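Local atomic coordinates of endo-beta-mannanase (Opitutaceae bacterium TAV5, PDB entry 7BOB), a protein that acts as an exo-beta-1,4-mannosidase of glycoside hydrolase family 5, probably releasing mannose from the ends of mannan-derived chains, and assembles as a homotrimer. Residues E32-Q35 against A36-E39; E72-A75 against T76-S79; R396-H399 against R400-G403; V478-Q482 against A483-L487. All coordinates share one frame; numbering follows the deposited sequence.

Contact 1 of 4, residues E32-Q35 against A36-E39; sequences EMWQ and AWPE
Ala36 N donates to Glu32 O over 2.9 Å, almost straight at the hydrogen (166°), and closes a turn of the short helix 33-36. Its methyl asks little room beside Glu32 O and leans on Cys29. Trp37 then adds the last helical bond, N to Met33 O at 2.8 Å with the donor tilted from the carbonyl plane, while its positive phi of 29° ends the helix. A chi1 of -158° swings the indole away from its own backbone nitrogen, to run alongside Met33 and Trp34, pointing the same way. Trp37 CE3 lies 3.7 Å from Met33 O, which sits at the ring edge in its plane, and Trp37 CZ3 meets Trp34 CZ3 at 3.7 Å and Met33 CG at 4.2 Å. The two indoles are nearly parallel but slid apart, so the rings barely overlap and touch mainly through their CZ3 atoms. Pro38, the centre of an inverse gamma turn, suits the quick change of direction into helix 39-51 of the catalytic barrel. Glu39 does not reach back to 32-35; it accepts from Trp37 NE1 through OE1 at 2.9 Å, on the anti side, and its OE2 pairs with Arg83. A serine in place of Trp37 would probably open a gap beside Trp34 CZ3 and Met33 CG and leave Glu39 OE1 without its indole donor. The chemistry is thus divided: backbone bonds finish the helix, and the indole offers its carbon rim to Met33 and Trp34 while spending its single N-H on a carboxylate.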
ATOM      1  N   GLU A  32     -23.099  27.741  -4.004  1.00 41.00           N
ATOM      2  CA  GLU A  32     -22.869  29.027  -4.652  1.00 46.59           C
ATOM      3  C   GLU A  32     -23.654  30.165  -3.993  1.00 46.59           C
ATOM      4  O   GLU A  32     -23.802  31.223  -4.607  1.00 49.61           O
ATOM      5  CB  GLU A  32     -23.216  28.943  -6.151  1.00 43.40           C
ATOM      6  CG  GLU A  32     -22.329  27.941  -6.973  1.00 42.56           C
ATOM      7  CD  GLU A  32     -20.827  28.219  -6.816  1.00 46.29           C
ATOM      8  OE1 GLU A  32     -20.451  29.405  -6.929  1.00 48.67           O
ATOM      9  OE2 GLU A  32     -20.019  27.269  -6.578  1.00 49.62           O
ATOM     10  N   MET A  33     -24.133  29.968  -2.756  1.00 46.84           N
ATOM     11  CA  MET A  33     -25.053  30.912  -2.112  1.00 47.88           C
ATOM     12  C   MET A  33     -24.526  32.343  -2.109  1.00 46.64           C
ATOM     13  O   MET A  33     -25.278  33.283  -2.381  1.00 50.80           O
ATOM     14  CB  MET A  33     -25.331  30.478  -0.675  1.00 43.53           C
ATOM     15  CG  MET A  33     -26.171  31.474   0.100  1.00 43.98           C
ATOM     16  SD  MET A  33     -26.372  31.015   1.841  1.00 51.48           S
ATOM     17  CE  MET A  33     -24.690  31.246   2.433  1.00 46.33           C
ATOM     18  N   TRP A  34     -23.254  32.536  -1.759  1.00 46.73           N
ATOM     19  CA  TRP A  34     -22.710  33.882  -1.653  1.00 48.59           C
ATOM     20  C   TRP A  34     -22.689  34.594  -2.998  1.00 53.05           C
ATOM     21  O   TRP A  34     -22.845  35.826  -3.047  1.00 52.17           O
ATOM     22  CB  TRP A  34     -21.313  33.841  -1.043  1.00 42.32           C
ATOM     23  CG  TRP A  34     -21.335  33.282   0.347  1.00 44.86           C
ATOM     24  CD1 TRP A  34     -20.860  32.061   0.752  1.00 47.52           C
ATOM     25  CD2 TRP A  34     -21.881  33.910   1.522  1.00 47.84           C
ATOM     26  NE1 TRP A  34     -21.066  31.899   2.105  1.00 47.45           N
ATOM     27  CE2 TRP A  34     -21.689  33.016   2.601  1.00 47.93           C
ATOM     28  CE3 TRP A  34     -22.505  35.146   1.766  1.00 45.65           C
ATOM     29  CZ2 TRP A  34     -22.108  33.313   3.909  1.00 51.30           C
ATOM     30  CZ3 TRP A  34     -22.917  35.445   3.061  1.00 48.17           C
ATOM     31  CH2 TRP A  34     -22.718  34.532   4.119  1.00 50.36           C
ATOM     32  N   GLN A  35     -22.518  33.845  -4.093  1.00 48.91           N
ATOM     33  CA  GLN A  35     -22.503  34.458  -5.428  1.00 49.46           C
ATOM     34  C   GLN A  35     -23.916  34.681  -5.955  1.00 49.50           C
ATOM     35  O   GLN A  35     -24.213  35.732  -6.524  1.00 51.93           O
ATOM     36  CB  GLN A  35     -21.727  33.575  -6.412  1.00 49.26           C
ATOM     37  CG  GLN A  35     -20.278  33.294  -6.036  1.00 49.00           C
ATOM     38  CD  GLN A  35     -19.401  34.544  -6.151  1.00 53.97           C
ATOM     39  OE1 GLN A  35     -19.737  35.499  -6.859  1.00 50.02           O
ATOM     40  NE2 GLN A  35     -18.251  34.517  -5.480  1.00 54.00           N
ATOM     41  N   ALA A  36     -24.806  33.701  -5.778  1.00 49.07           N
ATOM     42  CA  ALA A  36     -26.139  33.826  -6.354  1.00 52.05           C
ATOM     43  C   ALA A  36     -27.060  34.709  -5.508  1.00 53.68           C
ATOM     44  O   ALA A  36     -27.971  35.340  -6.055  1.00 51.45           O
ATOM     45  CB  ALA A  36     -26.752  32.436  -6.546  1.00 46.49           C
ATOM     46  N   TRP A  37     -26.826  34.768  -4.189  1.00 56.70           N
ATOM     47  CA  TRP A  37     -27.607  35.466  -3.166  1.00 53.38           C
ATOM     48  C   TRP A  37     -29.096  35.587  -3.495  1.00 53.00           C
ATOM     49  O   TRP A  37     -29.559  36.673  -3.858  1.00 55.78           O
ATOM     50  CB  TRP A  37     -27.024  36.859  -2.916  1.00 47.94           C
ATOM     51  CG  TRP A  37     -27.412  37.408  -1.552  1.00 56.63           C
ATOM     52  CD1 TRP A  37     -28.126  38.545  -1.294  1.00 52.61           C
ATOM     53  CD2 TRP A  37     -27.117  36.822  -0.270  1.00 49.50           C
ATOM     54  NE1 TRP A  37     -28.278  38.712   0.068  1.00 54.17           N
ATOM     55  CE2 TRP A  37     -27.657  37.672   0.713  1.00 54.52           C
ATOM     56  CE3 TRP A  37     -26.420  35.682   0.137  1.00 52.18           C
ATOM     57  CZ2 TRP A  37     -27.544  37.400   2.079  1.00 57.03           C
ATOM     58  CZ3 TRP A  37     -26.304  35.412   1.490  1.00 51.31           C
ATOM     59  CH2 TRP A  37     -26.863  36.259   2.442  1.00 54.08           C
ATOM     60  N   PRO A  38     -29.872  34.500  -3.400  1.00 51.20           N
ATOM     61  CA  PRO A  38     -31.335  34.616  -3.552  1.00 52.43           C
ATOM     62  C   PRO A  38     -31.953  34.984  -2.205  1.00 53.06           C
ATOM     63  O   PRO A  38     -32.395  34.132  -1.411  1.00 53.35           O
ATOM     64  CB  PRO A  38     -31.733  33.217  -4.024  1.00 50.41           C
ATOM     65  CG  PRO A  38     -30.743  32.304  -3.313  1.00 50.77           C
ATOM     66  CD  PRO A  38     -29.450  33.103  -3.170  1.00 51.25           C
ATOM     67  N   GLU A  39     -31.971  36.290  -1.927  1.00 53.22           N
ATOM     68  CA  GLU A  39     -32.209  36.734  -0.557  1.00 52.29           C
ATOM     69  C   GLU A  39     -33.627  36.429  -0.091  1.00 52.05           C
ATOM     70  O   GLU A  39     -33.819  36.013   1.058  1.00 54.25           O
ATOM     71  CB  GLU A  39     -31.902  38.212  -0.410  1.00 54.03           C
ATOM     72  CG  GLU A  39     -31.868  38.638   1.054  1.00 55.00           C
ATOM     73  CD  GLU A  39     -31.502  40.103   1.236  1.00 57.80           C
ATOM     74  OE1 GLU A  39     -30.291  40.419   1.262  1.00 60.02           O
ATOM     75  OE2 GLU A  39     -32.425  40.935   1.364  1.00 60.01           O
TER

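Contact 2 of 4, residues E72-A75 against T76-S79; sequences EYDA and TMLS
Asp74 and the residues after it meet first through hydrogen bonds at the start of helix 75-89. Leu78 N donates to Asp74 O at 3.1 Å, a backbone bond that starts from the cap residue itself. At the next residue, Ala75 O takes two donors from a single partner: Ser79 N at 3.0 Å and Ser79 OG at 2.9 Å, reaching it from opposite faces of its plane. Serine suits this exposed place because its short hydroxyl, with OG beside its own backbone nitrogen, can fold back to the carbonyl four residues earlier. The carboxylate of Asp74 serves the backbone as well. Its chi1 of -168° turns OD1 to the amides of the first turn, where it accepts from Met77 N at 3.2 Å from above the carboxylate plane and, more weakly, from Thr76 N at 2.8 Å. This is a classic N-cap, and a negative aspartate here probably also interacts well with the positive end of the helix dipole. The residues flanking it form a hydrophobic staple, the residue before the cap touching the fourth residue of the helix: Tyr73 CB lies 3.9 Å from Leu78 CD1. The tyrosine ring itself leads away to helix 124-141, where it packs on Ala132 and Thr136, and Leu78 also covers Phe66. Apolar contact continues on another flank, where Met77 CG packs 3.7 Å from Asp74 CB across the capping side chain. Flexible and bent at chi2, this methionine also reaches Trp34 and Gln35 of helix 33-36.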
ATOM      1  N   GLU A  72      -7.454  40.944  -0.357  1.00 61.38           N
ATOM      2  CA  GLU A  72      -8.553  41.760  -0.865  1.00 58.56           C
ATOM      3  C   GLU A  72      -9.858  41.041  -0.553  1.00 57.02           C
ATOM      4  O   GLU A  72     -10.179  40.030  -1.186  1.00 61.79           O
ATOM      5  CB  GLU A  72      -8.411  41.975  -2.367  1.00 57.31           C
ATOM      6  CG  GLU A  72      -7.091  42.576  -2.784  1.00 63.30           C
ATOM      7  CD  GLU A  72      -7.108  42.991  -4.232  1.00 60.65           C
ATOM      8  OE1 GLU A  72      -8.123  43.591  -4.652  1.00 67.90           O
ATOM      9  OE2 GLU A  72      -6.127  42.698  -4.949  1.00 61.99           O
ATOM     10  N   TYR A  73     -10.603  41.550   0.412  1.00 54.33           N
ATOM     11  CA  TYR A  73     -11.842  40.915   0.827  1.00 56.86           C
ATOM     12  C   TYR A  73     -13.020  41.528   0.084  1.00 59.37           C
ATOM     13  O   TYR A  73     -13.124  42.752  -0.031  1.00 59.14           O
ATOM     14  CB  TYR A  73     -12.021  41.046   2.342  1.00 56.72           C
ATOM     15  CG  TYR A  73     -10.832  40.526   3.119  1.00 58.12           C
ATOM     16  CD1 TYR A  73     -10.668  39.165   3.350  1.00 60.64           C
ATOM     17  CD2 TYR A  73      -9.861  41.389   3.605  1.00 58.63           C
ATOM     18  CE1 TYR A  73      -9.568  38.682   4.052  1.00 59.64           C
ATOM     19  CE2 TYR A  73      -8.759  40.920   4.301  1.00 57.01           C
ATOM     20  CZ  TYR A  73      -8.620  39.568   4.524  1.00 60.79           C
ATOM     21  OH  TYR A  73      -7.532  39.097   5.221  1.00 60.77           O
ATOM     22  N   ASP A  74     -13.911  40.671  -0.424  1.00 58.20           N
ATOM     23  CA  ASP A  74     -15.017  41.141  -1.256  1.00 55.70           C
ATOM     24  C   ASP A  74     -16.052  41.863  -0.398  1.00 55.66           C
ATOM     25  O   ASP A  74     -16.692  41.258   0.475  1.00 53.72           O
ATOM     26  CB  ASP A  74     -15.654  39.976  -2.013  1.00 53.28           C
ATOM     27  CG  ASP A  74     -16.618  40.431  -3.100  1.00 52.44           C
ATOM     28  OD1 ASP A  74     -17.524  41.216  -2.782  1.00 57.40           O
ATOM     29  OD2 ASP A  74     -16.499  39.998  -4.268  1.00 55.56           O
ATOM     30  N   ALA A  75     -16.238  43.159  -0.672  1.00 54.40           N
ATOM     31  CA  ALA A  75     -17.167  43.951   0.129  1.00 53.12           C
ATOM     32  C   ALA A  75     -18.613  43.520  -0.089  1.00 49.78           C
ATOM     33  O   ALA A  75     -19.424  43.614   0.837  1.00 51.41           O
ATOM     34  CB  ALA A  75     -16.994  45.441  -0.178  1.00 51.73           C
ATOM     35  N   THR A  76     -18.970  43.057  -1.286  1.00 51.87           N
ATOM     36  CA  THR A  76     -20.342  42.598  -1.482  1.00 52.37           C
ATOM     37  C   THR A  76     -20.650  41.385  -0.604  1.00 51.27           C
ATOM     38  O   THR A  76     -21.728  41.301  -0.005  1.00 52.11           O
ATOM     39  CB  THR A  76     -20.584  42.250  -2.949  1.00 53.74           C
ATOM     40  OG1 THR A  76     -20.319  43.394  -3.756  1.00 54.98           O
ATOM     41  CG2 THR A  76     -22.039  41.802  -3.161  1.00 49.62           C
ATOM     42  N   MET A  77     -19.707  40.444  -0.507  1.00 48.40           N
ATOM     43  CA  MET A  77     -19.943  39.251   0.303  1.00 49.74           C
ATOM     44  C   MET A  77     -20.031  39.601   1.783  1.00 50.71           C
ATOM     45  O   MET A  77     -20.906  39.089   2.493  1.00 49.96           O
ATOM     46  CB  MET A  77     -18.848  38.210   0.063  1.00 47.91           C
ATOM     47  CG  MET A  77     -18.653  37.851  -1.397  1.00 49.33           C
ATOM     48  SD  MET A  77     -20.167  37.226  -2.163  1.00 53.49           S
ATOM     49  CE  MET A  77     -19.840  37.623  -3.899  1.00 51.89           C
ATOM     50  N   LEU A  78     -19.136  40.472   2.263  1.00 49.07           N
ATOM     51  CA  LEU A  78     -19.216  40.932   3.644  1.00 47.70           C
ATOM     52  C   LEU A  78     -20.535  41.631   3.924  1.00 49.60           C
ATOM     53  O   LEU A  78     -21.047  41.557   5.048  1.00 50.53           O
ATOM     54  CB  LEU A  78     -18.049  41.857   3.970  1.00 51.44           C
ATOM     55  CG  LEU A  78     -16.711  41.114   3.899  1.00 50.31           C
ATOM     56  CD1 LEU A  78     -15.516  42.047   3.674  1.00 51.77           C
ATOM     57  CD2 LEU A  78     -16.514  40.256   5.163  1.00 50.01           C
ATOM     58  N   SER A  79     -21.132  42.281   2.928  1.00 50.24           N
ATOM     59  CA  SER A  79     -22.411  42.931   3.218  1.00 54.88           C
ATOM     60  C   SER A  79     -23.525  41.903   3.258  1.00 53.89           C
ATOM     61  O   SER A  79     -24.463  42.017   4.059  1.00 55.35           O
ATOM     62  CB  SER A  79     -22.723  44.012   2.190  1.00 48.74           C
ATOM     63  OG  SER A  79     -21.639  44.909   2.159  1.00 63.74           O
TER

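Contact 3 of 4, residues R396-H399 against R400-G403; sequences RNNH and RNPG
Asn398 curls over Asn401, and each atom of its side chain has a neighbour there or just before it. CB lies 3.9 Å from Asn401 CB. CG comes nearer to the same methylene, at 3.6 Å from Asn401 CB, and the two side chains cross at about a right angle with their amide planes 65° apart. From CG the group splits. OD1 accepts from Arg400 N, two residues on, at 3.1 Å, the donor tilted from the carbonyl plane; keeping CG anti to the main-chain nitrogen (chi1 -170°) is what carries the oxygen over that N-H. ND2 passes 3.7 Å from Asn401 CB and donates to Tyr394 O, an acceptor also used by Asn401 ND2, so two asparagines hold one carbonyl. Asparagine suits both places because a short amide can accept from the backbone at one end and donate to it at the other. Asn401 OD1 in turn receives Gly403 N at 2.8 Å from above its plane and Asn404 N as well; the backbone angles of Gly403 would jam a side chain against the preceding carbonyl. At the outer bend, His399 O receives His327 NE2 of the second subunit, and Arg400 packs on that histidine. Two Asx turns, begun by Asn398 and Asn401, thus overlap the type I beta turn that runs from one to the other, in the loop between strand 385-389 and helix 406-422.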
ATOM      1  N   ARG A 396       0.707   8.478  14.477  1.00 49.62           N
ATOM      2  CA  ARG A 396       1.644   9.256  13.659  1.00 49.23           C
ATOM      3  C   ARG A 396       2.584  10.060  14.550  1.00 48.41           C
ATOM      4  O   ARG A 396       2.134  10.834  15.396  1.00 52.36           O
ATOM      5  CB  ARG A 396       0.885  10.165  12.697  1.00 47.44           C
ATOM      6  CG  ARG A 396       0.106   9.381  11.666  1.00 45.05           C
ATOM      7  CD  ARG A 396      -0.866  10.274  10.927  1.00 47.75           C
ATOM      8  NE  ARG A 396      -0.175  11.293  10.134  1.00 46.79           N
ATOM      9  CZ  ARG A 396      -0.792  12.284   9.491  1.00 51.75           C
ATOM     10  NH1 ARG A 396      -2.120  12.380   9.534  1.00 49.57           N
ATOM     11  NH2 ARG A 396      -0.096  13.185   8.801  1.00 51.03           N
ATOM     12  N   ASN A 397       3.889   9.806  14.405  1.00 51.70           N
ATOM     13  CA  ASN A 397       4.944  10.545  15.108  1.00 54.66           C
ATOM     14  C   ASN A 397       4.810  10.457  16.628  1.00 56.79           C
ATOM     15  O   ASN A 397       5.271  11.343  17.357  1.00 61.03           O
ATOM     16  CB  ASN A 397       4.980  12.003  14.648  1.00 55.03           C
ATOM     17  CG  ASN A 397       5.389  12.121  13.200  1.00 59.28           C
ATOM     18  OD1 ASN A 397       6.250  11.374  12.730  1.00 60.23           O
ATOM     19  ND2 ASN A 397       4.756  13.034  12.473  1.00 60.90           N
ATOM     20  N   ASN A 398       4.192   9.381  17.110  1.00 54.70           N
ATOM     21  CA  ASN A 398       4.013   9.123  18.539  1.00 51.87           C
ATOM     22  C   ASN A 398       5.055   8.091  18.973  1.00 57.27           C
ATOM     23  O   ASN A 398       4.876   6.886  18.771  1.00 55.30           O
ATOM     24  CB  ASN A 398       2.605   8.627  18.820  1.00 48.10           C
ATOM     25  CG  ASN A 398       2.305   8.583  20.305  1.00 55.18           C
ATOM     26  OD1 ASN A 398       3.230   8.539  21.120  1.00 54.20           O
ATOM     27  ND2 ASN A 398       1.018   8.599  20.669  1.00 48.27           N
ATOM     28  N   HIS A 399       6.136   8.565  19.583  1.00 57.40           N
ATOM     29  CA  HIS A 399       7.257   7.716  19.957  1.00 54.57           C
ATOM     30  C   HIS A 399       7.019   6.958  21.254  1.00 58.42           C
ATOM     31  O   HIS A 399       7.880   6.163  21.654  1.00 58.56           O
ATOM     32  CB  HIS A 399       8.521   8.567  20.052  1.00 52.36           C
ATOM     33  CG  HIS A 399       8.827   9.309  18.786  1.00 61.04           C
ATOM     34  ND1 HIS A 399       8.978  10.680  18.741  1.00 64.56           N
ATOM     35  CD2 HIS A 399       8.986   8.872  17.512  1.00 58.72           C
ATOM     36  CE1 HIS A 399       9.223  11.054  17.496  1.00 64.70           C
ATOM     37  NE2 HIS A 399       9.234   9.975  16.731  1.00 62.71           N
ATOM     38  N   ARG A 400       5.878   7.167  21.907  1.00 54.41           N
ATOM     39  CA  ARG A 400       5.559   6.471  23.146  1.00 59.04           C
ATOM     40  C   ARG A 400       4.370   5.536  22.993  1.00 54.40           C
ATOM     41  O   ARG A 400       3.933   4.930  23.980  1.00 51.80           O
ATOM     42  CB  ARG A 400       5.337   7.485  24.283  1.00 55.26           C
ATOM     43  CG  ARG A 400       6.691   8.012  24.797  1.00 65.02           C
ATOM     44  CD  ARG A 400       6.642   9.103  25.885  1.00 73.35           C
ATOM     45  NE  ARG A 400       7.851   9.060  26.733  1.00 76.50           N
ATOM     46  CZ  ARG A 400       7.911   8.534  27.964  1.00 74.65           C
ATOM     47  NH1 ARG A 400       6.822   8.015  28.532  1.00 74.60           N
ATOM     48  NH2 ARG A 400       9.063   8.536  28.641  1.00 70.24           N
ATOM     49  N   ASN A 401       3.857   5.377  21.772  1.00 49.24           N
ATOM     50  CA  ASN A 401       2.689   4.537  21.526  1.00 51.81           C
ATOM     51  C   ASN A 401       3.122   3.079  21.349  1.00 50.83           C
ATOM     52  O   ASN A 401       3.984   2.805  20.511  1.00 50.80           O
ATOM     53  CB  ASN A 401       1.961   5.037  20.289  1.00 48.96           C
ATOM     54  CG  ASN A 401       0.621   4.346  20.055  1.00 53.64           C
ATOM     55  OD1 ASN A 401       0.378   3.201  20.484  1.00 50.94           O
ATOM     56  ND2 ASN A 401      -0.253   5.040  19.330  1.00 47.79           N
ATOM     57  N   PRO A 402       2.583   2.122  22.114  1.00 53.47           N
ATOM     58  CA  PRO A 402       2.977   0.716  21.912  1.00 51.16           C
ATOM     59  C   PRO A 402       2.456   0.087  20.622  1.00 52.32           C
ATOM     60  O   PRO A 402       2.729  -1.090  20.385  1.00 51.86           O
ATOM     61  CB  PRO A 402       2.401   0.006  23.146  1.00 52.45           C
ATOM     62  CG  PRO A 402       1.307   0.906  23.648  1.00 54.27           C
ATOM     63  CD  PRO A 402       1.795   2.306  23.346  1.00 53.64           C
ATOM     64  N   GLY A 403       1.721   0.809  19.775  1.00 53.40           N
ATOM     65  CA  GLY A 403       1.280   0.247  18.506  1.00 48.85           C
ATOM     66  C   GLY A 403      -0.193   0.445  18.178  1.00 51.78           C
ATOM     67  O   GLY A 403      -0.672  -0.082  17.168  1.00 53.14           O
TER

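Contact 4 of 4, residues V478-Q482 against A483-L487; sequences VNWAQ and AMSRL
Ala481 O is gripped twice by Ser485: the backbone N comes at 3.0 Å, and OG donates at 2.9 Å from above the carbonyl plane. A serine suits this spot, since the same hydroxyl oxygen also accepts a weak bond from Trp480 NE1 at 2.9 Å, lying at the indole edge in its plane; NE1 and OG both make further weak bonds to Ala490 O. Trp480 then offers a face to Met484. A chi1 of -172° swings Met484 CG over the five-membered ring, 4.2 Å from the centroid, a CH-pi contact, while SD takes an oblique Met-aromatic position and reaches Trp480 CG at 3.5 Å. Ala481 is the N-cap of helix 482-488 yet has no polar side chain to cap with; a water fills in, accepting from Met484 N at 2.9 Å and from Ala481 N, and donating to Asn479 O. Asn479 OD1 accepts from Asn333 N of the second subunit, and ND2 donates to Asp476. Replacing Trp480 with a leucine would probably leave Met484 CG and SD without their aromatic neighbour and Ser485 OG without the indole donor. The water thus takes a first-turn amide that an alanine cap cannot serve, while the serine hydroxyl links Ala481 O to the indole.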
ATOM      1  N   VAL A 478       4.022  -8.003  23.533  1.00 53.44           N
ATOM      2  CA  VAL A 478       5.089  -7.007  23.479  1.00 51.95           C
ATOM      3  C   VAL A 478       5.250  -6.315  24.827  1.00 51.41           C
ATOM      4  O   VAL A 478       6.348  -5.871  25.179  1.00 53.46           O
ATOM      5  CB  VAL A 478       4.832  -6.015  22.322  1.00 54.30           C
ATOM      6  CG1 VAL A 478       5.706  -4.760  22.443  1.00 50.55           C
ATOM      7  CG2 VAL A 478       5.125  -6.710  20.989  1.00 49.61           C
ATOM      8  N   ASN A 479       4.194  -6.262  25.635  1.00 49.94           N
ATOM      9  CA  ASN A 479       4.306  -5.668  26.959  1.00 50.69           C
ATOM     10  C   ASN A 479       4.113  -6.689  28.068  1.00 52.98           C
ATOM     11  O   ASN A 479       3.739  -6.323  29.190  1.00 49.17           O
ATOM     12  CB  ASN A 479       3.315  -4.521  27.102  1.00 49.28           C
ATOM     13  CG  ASN A 479       3.753  -3.295  26.314  1.00 52.70           C
ATOM     14  OD1 ASN A 479       4.720  -2.634  26.687  1.00 49.95           O
ATOM     15  ND2 ASN A 479       3.083  -3.029  25.193  1.00 49.40           N
ATOM     16  N   TRP A 480       4.370  -7.960  27.783  1.00 50.69           N
ATOM     17  CA  TRP A 480       4.141  -9.028  28.756  1.00 51.52           C
ATOM     18  C   TRP A 480       5.478  -9.335  29.419  1.00 51.74           C
ATOM     19  O   TRP A 480       6.266 -10.148  28.927  1.00 50.56           O
ATOM     20  CB  TRP A 480       3.530 -10.247  28.078  1.00 50.75           C
ATOM     21  CG  TRP A 480       2.929 -11.230  29.025  1.00 50.61           C
ATOM     22  CD1 TRP A 480       3.413 -11.592  30.252  1.00 51.75           C
ATOM     23  CD2 TRP A 480       1.743 -12.012  28.815  1.00 49.35           C
ATOM     24  NE1 TRP A 480       2.591 -12.538  30.825  1.00 51.92           N
ATOM     25  CE2 TRP A 480       1.560 -12.813  29.962  1.00 50.50           C
ATOM     26  CE3 TRP A 480       0.812 -12.100  27.773  1.00 50.57           C
ATOM     27  CZ2 TRP A 480       0.480 -13.686  30.101  1.00 47.22           C
ATOM     28  CZ3 TRP A 480      -0.245 -12.984  27.899  1.00 47.49           C
ATOM     29  CH2 TRP A 480      -0.408 -13.762  29.063  1.00 49.24           C
ATOM     30  N   ALA A 481       5.744  -8.656  30.532  1.00 49.38           N
ATOM     31  CA  ALA A 481       6.890  -8.988  31.371  1.00 52.43           C
ATOM     32  C   ALA A 481       6.412  -9.199  32.806  1.00 52.22           C
ATOM     33  O   ALA A 481       5.308  -9.713  33.011  1.00 52.03           O
ATOM     34  CB  ALA A 481       7.961  -7.904  31.283  1.00 51.45           C
ATOM     35  N   GLN A 482       7.211  -8.815  33.806  1.00 51.07           N
ATOM     36  CA  GLN A 482       6.821  -9.107  35.186  1.00 52.85           C
ATOM     37  C   GLN A 482       5.486  -8.465  35.523  1.00 56.51           C
ATOM     38  O   GLN A 482       4.587  -9.136  36.033  1.00 55.12           O
ATOM     39  CB  GLN A 482       7.894  -8.647  36.174  1.00 57.13           C
ATOM     40  CG  GLN A 482       9.233  -9.388  36.052  1.00 60.12           C
ATOM     41  CD  GLN A 482      10.219  -8.655  35.144  1.00 62.85           C
ATOM     42  OE1 GLN A 482       9.821  -7.842  34.288  1.00 58.48           O
ATOM     43  NE2 GLN A 482      11.509  -8.933  35.330  1.00 62.88           N
ATOM     44  N   ALA A 483       5.322  -7.166  35.203  1.00 54.15           N
ATOM     45  CA  ALA A 483       4.114  -6.448  35.611  1.00 57.51           C
ATOM     46  C   ALA A 483       2.861  -7.112  35.054  1.00 54.93           C
ATOM     47  O   ALA A 483       1.926  -7.418  35.805  1.00 54.23           O
ATOM     48  CB  ALA A 483       4.179  -4.979  35.180  1.00 55.10           C
ATOM     49  N   MET A 484       2.834  -7.376  33.744  1.00 50.65           N
ATOM     50  CA  MET A 484       1.654  -8.018  33.174  1.00 52.70           C
ATOM     51  C   MET A 484       1.450  -9.424  33.745  1.00 55.99           C
ATOM     52  O   MET A 484       0.310  -9.827  34.009  1.00 53.67           O
ATOM     53  CB  MET A 484       1.757  -8.069  31.653  1.00 50.97           C
ATOM     54  CG  MET A 484       0.479  -8.560  30.988  1.00 54.58           C
ATOM     55  SD  MET A 484       0.582  -8.621  29.178  1.00 58.24           S
ATOM     56  CE  MET A 484       0.617  -6.864  28.778  1.00 53.09           C
ATOM     57  N   SER A 485       2.545 -10.185  33.940  1.00 53.62           N
ATOM     58  CA  SER A 485       2.422 -11.544  34.478  1.00 53.33           C
ATOM     59  C   SER A 485       1.804 -11.557  35.875  1.00 53.97           C
ATOM     60  O   SER A 485       0.979 -12.422  36.178  1.00 55.52           O
ATOM     61  CB  SER A 485       3.783 -12.247  34.503  1.00 51.79           C
ATOM     62  OG  SER A 485       4.297 -12.421  33.195  1.00 53.78           O
ATOM     63  N   ARG A 486       2.192 -10.616  36.738  1.00 56.94           N
ATOM     64  CA  ARG A 486       1.574 -10.543  38.065  1.00 59.62           C
ATOM     65  C   ARG A 486       0.119 -10.108  37.995  1.00 59.06           C
ATOM     66  O   ARG A 486      -0.667 -10.462  38.880  1.00 62.74           O
ATOM     67  CB  ARG A 486       2.356  -9.593  38.979  1.00 59.40           C
ATOM     68  CG  ARG A 486       3.819  -9.992  39.109  1.00 68.71           C
ATOM     69  CD  ARG A 486       4.541  -9.255  40.230  1.00 75.21           C
ATOM     70  NE  ARG A 486       4.694  -7.824  39.946  1.00 82.12           N
ATOM     71  CZ  ARG A 486       5.842  -7.235  39.599  1.00 77.90           C
ATOM     72  NH1 ARG A 486       6.964  -7.955  39.480  1.00 79.04           N
ATOM     73  NH2 ARG A 486       5.867  -5.925  39.365  1.00 73.32           N
ATOM     74  N   LEU A 487      -0.265  -9.340  36.968  1.00 57.63           N
ATOM     75  CA  LEU A 487      -1.658  -8.917  36.857  1.00 54.65           C
ATOM     76  C   LEU A 487      -2.520  -9.986  36.200  1.00 55.98           C
ATOM     77  O   LEU A 487      -3.611 -10.299  36.689  1.00 56.17           O
ATOM     78  CB  LEU A 487      -1.760  -7.615  36.073  1.00 57.52           C
ATOM     79  CG  LEU A 487      -3.165  -7.013  35.981  1.00 55.83           C
ATOM     80  CD1 LEU A 487      -3.847  -7.001  37.347  1.00 58.28           C
ATOM     81  CD2 LEU A 487      -3.084  -5.613  35.409  1.00 52.86           C
TER
HETATM   82  O   HOH W   1       4.644  -6.274  31.719  1.00 52.67           O

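Overall arrangement
The four contacts fall into two pairs, one in each domain, and contacts 1 and 2 lie across the chain's centre from contact 4. Contacts 1 and 2, with centres 13 Å apart, belong to the eight-stranded catalytic barrel and meet where Gln35 OE1 packs 3.6 Å from Met77 CE. Contacts 3 and 4, with centres 20 Å apart, lie in the second alpha/beta domain and meet at 3.7 Å between Pro402 CB and Asn479 ND2. Both of these reach the second subunit between His327 and Glu337, so they help build the trimer. Contacts 1 and 4 are far apart, about 48 Å between nearest atoms. Contact 1 follows barrel strand 20-23, whose C-terminal end, as in family 5 generally, probably faces the active-site side.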